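Long-range contact in diguanylate cyclase (Vibrio cholerae serotype O1, PDB 6EIB), which catalyses the condensation of two GTP molecules into the second messenger cyclic di-GMP through its magnesium-dependent GGDEF domain, and takes part in biofilm formation: residues A61-S66 against E99-R104. Sequence-based numbering, arbitrary orientation.
Sequences AKLFQS and EQIRQR. With ACT (acetate ion), chain P; SO4 (sulfate ion), chain F.
With CG anti to the backbone N (chi1 -168°), Leu-63 extends its fork toward the neighbouring helix, while Arg-104, bent at chi3 (54°), runs obliquely across that fork, one guanidinium face against it. CD1 of Leu-63 lies over the centre of this face, 3.8 Å from Arg-104 CZ; an aliphatic methyl suits it, since the face is weakly hydrated and has no N-H directed at it. The N-H groups point outward in the plane: Arg-104 NH1 donates to Ser-66 OG at 3.2 Å, a small hydroxyl one turn on from Leu-63, and NH2 donates to a sulfate, probably from the crystallisation liquor, that His-108 also binds. The other leucine methyl, CD2, sits 3.6 Å from the carbonyl O of Ile-101. Helices 50-67 and 91-107 lie here on one side of the central beta-sheet of the GGDEF domain, and the axes of 61-66 and 99-104 cross at 133°. Deeper in, Phe-64 leaves its backbone pointing away, but its ring returns to present CE1, edge-on, to Ile-101 CG2 at 3.7 Å. Both are large and apolar, filling the buried layer between helices and sheet, where both touch Ile-36 and Ile-84. On the far flank, Arg-102 NE and NH2 grip Glu-99 OE1 side-on in a salt bridge, NE at 2.6 Å, and Arg-102 NH1 hydrogen-bonds Asn-153 OD1.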
ATOM      1  N   ALA A  61       2.899   8.374  -3.719  1.00 31.72           N
ATOM      2  CA  ALA A  61       4.174   7.706  -3.950  1.00 34.10           C
ATOM      3  C   ALA A  61       5.296   8.426  -3.201  1.00 36.23           C
ATOM      4  O   ALA A  61       6.131   7.772  -2.558  1.00 36.95           O
ATOM      5  CB  ALA A  61       4.492   7.647  -5.434  1.00 35.20           C
ATOM      6  N   LYS A  62       5.323   9.755  -3.282  1.00 38.84           N
ATOM      7  CA  LYS A  62       6.330  10.533  -2.543  1.00 40.66           C
ATOM      8  C   LYS A  62       6.204  10.248  -1.049  1.00 37.73           C
ATOM      9  O   LYS A  62       7.192  10.057  -0.340  1.00 37.72           O
ATOM     10  CB  LYS A  62       6.186  12.031  -2.802  1.00 45.27           C
ATOM     11  CG  LYS A  62       6.603  12.486  -4.192  1.00 49.31           C
ATOM     12  CD  LYS A  62       6.620  14.027  -4.329  1.00 52.76           C
ATOM     13  CE  LYS A  62       5.235  14.690  -4.303  1.00 53.69           C
ATOM     14  NZ  LYS A  62       4.446  14.451  -5.562  1.00 53.84           N
ATOM     15  N   LEU A  63       4.961  10.155  -0.601  1.00 35.79           N
ATOM     16  CA  LEU A  63       4.659   9.890   0.796  1.00 34.84           C
ATOM     17  C   LEU A  63       5.211   8.553   1.283  1.00 34.11           C
ATOM     18  O   LEU A  63       5.741   8.484   2.404  1.00 34.49           O
ATOM     19  CB  LEU A  63       3.132   9.916   1.014  1.00 32.66           C
ATOM     20  CG  LEU A  63       2.621   9.930   2.456  1.00 31.55           C
ATOM     21  CD1 LEU A  63       3.295  11.074   3.276  1.00 38.21           C
ATOM     22  CD2 LEU A  63       1.081  10.041   2.480  1.00 29.98           C
ATOM     23  N   PHE A  64       5.141   7.517   0.434  1.00 31.83           N
ATOM     24  CA  PHE A  64       5.676   6.213   0.812  1.00 32.15           C
ATOM     25  C   PHE A  64       7.157   6.339   1.180  1.00 34.38           C
ATOM     26  O   PHE A  64       7.597   5.819   2.208  1.00 34.46           O
ATOM     27  CB  PHE A  64       5.533   5.193  -0.319  1.00 31.44           C
ATOM     28  CG  PHE A  64       4.114   4.860  -0.682  1.00 30.64           C
ATOM     29  CD1 PHE A  64       3.081   5.057   0.221  1.00 30.62           C
ATOM     30  CD2 PHE A  64       3.831   4.295  -1.917  1.00 30.81           C
ATOM     31  CE1 PHE A  64       1.773   4.718  -0.112  1.00 30.79           C
ATOM     32  CE2 PHE A  64       2.525   3.951  -2.271  1.00 30.57           C
ATOM     33  CZ  PHE A  64       1.498   4.158  -1.365  1.00 31.28           C
ATOM     34  N   GLN A  65       7.910   7.014   0.322  1.00 37.37           N
ATOM     35  CA  GLN A  65       9.337   7.256   0.541  1.00 41.33           C
ATOM     36  C   GLN A  65       9.651   7.993   1.838  1.00 42.60           C
ATOM     37  O   GLN A  65      10.576   7.625   2.564  1.00 43.37           O
ATOM     38  CB  GLN A  65       9.927   8.057  -0.617  1.00 45.85           C
ATOM     39  CG  GLN A  65      10.093   7.326  -1.934  1.00 49.16           C
ATOM     40  CD  GLN A  65      10.659   8.244  -3.025  1.00 54.14           C
ATOM     41  OE1 GLN A  65       9.957   8.595  -3.979  1.00 55.79           O
ATOM     42  NE2 GLN A  65      11.912   8.680  -2.854  1.00 55.89           N
ATOM     43  N   SER A  66       8.907   9.065   2.086  1.00 43.14           N
ATOM     44  CA  SER A  66       9.105   9.925   3.251  1.00 46.82           C
ATOM     45  C   SER A  66       8.857   9.182   4.557  1.00 45.19           C
ATOM     46  O   SER A  66       9.617   9.321   5.525  1.00 45.50           O
ATOM     47  CB  SER A  66       8.172  11.135   3.163  1.00 48.78           C
ATOM     48  OG  SER A  66       8.150  11.847   4.389  1.00 52.06           O
ATOM     49  N   GLU A  99      -0.466   2.965   8.999  1.00 25.33           N
ATOM     50  CA  GLU A  99      -1.283   3.958   9.683  1.00 28.99           C
ATOM     51  C   GLU A  99      -0.749   5.378   9.508  1.00 30.68           C
ATOM     52  O   GLU A  99      -1.542   6.334   9.388  1.00 30.62           O
ATOM     53  CB  GLU A  99      -1.392   3.651  11.184  1.00 32.80           C
ATOM     54  CG  GLU A  99      -2.370   2.548  11.581  1.00 35.46           C
ATOM     55  CD  GLU A  99      -3.851   2.931  11.389  1.00 39.52           C
ATOM     56  OE1 GLU A  99      -4.173   4.056  10.950  1.00 41.47           O
ATOM     57  OE2 GLU A  99      -4.715   2.107  11.724  1.00 41.34           O
ATOM     58  N   GLN A 100       0.579   5.517   9.553  1.00 29.56           N
ATOM     59  CA  GLN A 100       1.224   6.815   9.347  1.00 32.02           C
ATOM     60  C   GLN A 100       0.957   7.319   7.923  1.00 29.92           C
ATOM     61  O   GLN A 100       0.705   8.504   7.714  1.00 29.49           O
ATOM     62  CB  GLN A 100       2.731   6.720   9.606  1.00 35.49           C
ATOM     63  CG  GLN A 100       3.105   6.510  11.065  1.00 39.84           C
ATOM     64  CD  GLN A 100       4.603   6.521  11.282  1.00 43.94           C
ATOM     65  OE1 GLN A 100       5.364   6.082  10.422  1.00 44.31           O
ATOM     66  NE2 GLN A 100       5.038   7.035  12.430  1.00 47.98           N
ATOM     67  N   ILE A 101       1.056   6.429   6.938  1.00 26.80           N
ATOM     68  CA  ILE A 101       0.744   6.820   5.576  1.00 24.86           C
ATOM     69  C   ILE A 101      -0.733   7.269   5.471  1.00 24.34           C
ATOM     70  O   ILE A 101      -1.017   8.287   4.835  1.00 25.08           O
ATOM     71  CB  ILE A 101       1.006   5.654   4.589  1.00 29.68           C
ATOM     72  CG1 ILE A 101       2.498   5.343   4.516  1.00 29.43           C
ATOM     73  CG2 ILE A 101       0.444   5.941   3.156  1.00 21.88           C
ATOM     74  CD1 ILE A 101       2.764   3.944   4.025  1.00 26.95           C
ATOM     75  N   ARG A 102      -1.652   6.498   6.072  1.00 22.69           N
ATOM     76  CA  ARG A 102      -3.089   6.818   6.048  1.00 22.77           C
ATOM     77  C   ARG A 102      -3.318   8.214   6.620  1.00 25.48           C
ATOM     78  O   ARG A 102      -4.052   9.031   6.045  1.00 26.26           O
ATOM     79  CB  ARG A 102      -3.900   5.784   6.848  1.00 23.16           C
ATOM     80  CG  ARG A 102      -5.403   6.061   6.859  1.00 24.18           C
ATOM     81  CD  ARG A 102      -6.181   5.242   7.892  1.00 26.25           C
ATOM     82  NE  ARG A 102      -5.679   5.376   9.253  1.00 30.02           N
ATOM     83  CZ  ARG A 102      -5.817   6.464  10.005  1.00 31.65           C
ATOM     84  NH1 ARG A 102      -6.422   7.549   9.529  1.00 30.26           N
ATOM     85  NH2 ARG A 102      -5.328   6.471  11.229  1.00 34.57           N
ATOM     86  N   GLN A 103      -2.695   8.459   7.773  1.00 25.70           N
ATOM     87  CA  GLN A 103      -2.873   9.726   8.489  1.00 29.35           C
ATOM     88  C   GLN A 103      -2.298  10.911   7.768  1.00 29.54           C
ATOM     89  O   GLN A 103      -2.936  11.957   7.695  1.00 29.57           O
ATOM     90  CB  GLN A 103      -2.260   9.651   9.862  1.00 34.40           C
ATOM     91  CG  GLN A 103      -3.113   8.943  10.887  1.00 39.89           C
ATOM     92  CD  GLN A 103      -2.299   8.530  12.101  1.00 45.67           C
ATOM     93  OE1 GLN A 103      -1.069   8.392  12.021  1.00 48.11           O
ATOM     94  NE2 GLN A 103      -2.965   8.418  13.256  1.00 47.68           N
ATOM     95  N   ARG A 104      -1.072  10.780   7.269  1.00 29.13           N
ATOM     96  CA  ARG A 104      -0.465  11.916   6.579  1.00 30.81           C
ATOM     97  C   ARG A 104      -1.134  12.210   5.245  1.00 27.97           C
ATOM     98  O   ARG A 104      -1.188  13.369   4.803  1.00 27.67           O
ATOM     99  CB  ARG A 104       1.047  11.704   6.415  1.00 35.51           C
ATOM    100  CG  ARG A 104       1.775  11.926   7.732  1.00 42.13           C
ATOM    101  CD  ARG A 104       3.259  12.153   7.532  1.00 47.46           C
ATOM    102  NE  ARG A 104       3.528  13.233   6.580  1.00 48.37           N
ATOM    103  CZ  ARG A 104       4.698  13.360   5.963  1.00 48.74           C
ATOM    104  NH1 ARG A 104       5.661  12.487   6.217  1.00 48.98           N
ATOM    105  NH2 ARG A 104       4.895  14.324   5.077  1.00 49.53           N
TER
HETATM  106  C   ACT P 212      -6.550   9.654  12.930  1.00 67.41           C
HETATM  107  O   ACT P 212      -7.715   9.884  13.323  1.00 67.63           O
HETATM  108  OXT ACT P 212      -6.155   8.476  13.056  1.00 67.08           O
HETATM  109  CH3 ACT P 212      -5.673  10.729  12.356  1.00 67.47           C
HETATM  110  S   SO4 F 202       2.905  17.327   3.897  1.00 47.09           S
HETATM  111  O1  SO4 F 202       2.944  18.073   2.643  1.00 46.25           O
HETATM  112  O2  SO4 F 202       3.376  18.150   5.005  1.00 47.92           O
HETATM  113  O3  SO4 F 202       1.545  16.945   4.265  1.00 47.34           O
HETATM  114  O4  SO4 F 202       3.772  16.161   3.716  1.00 47.99           O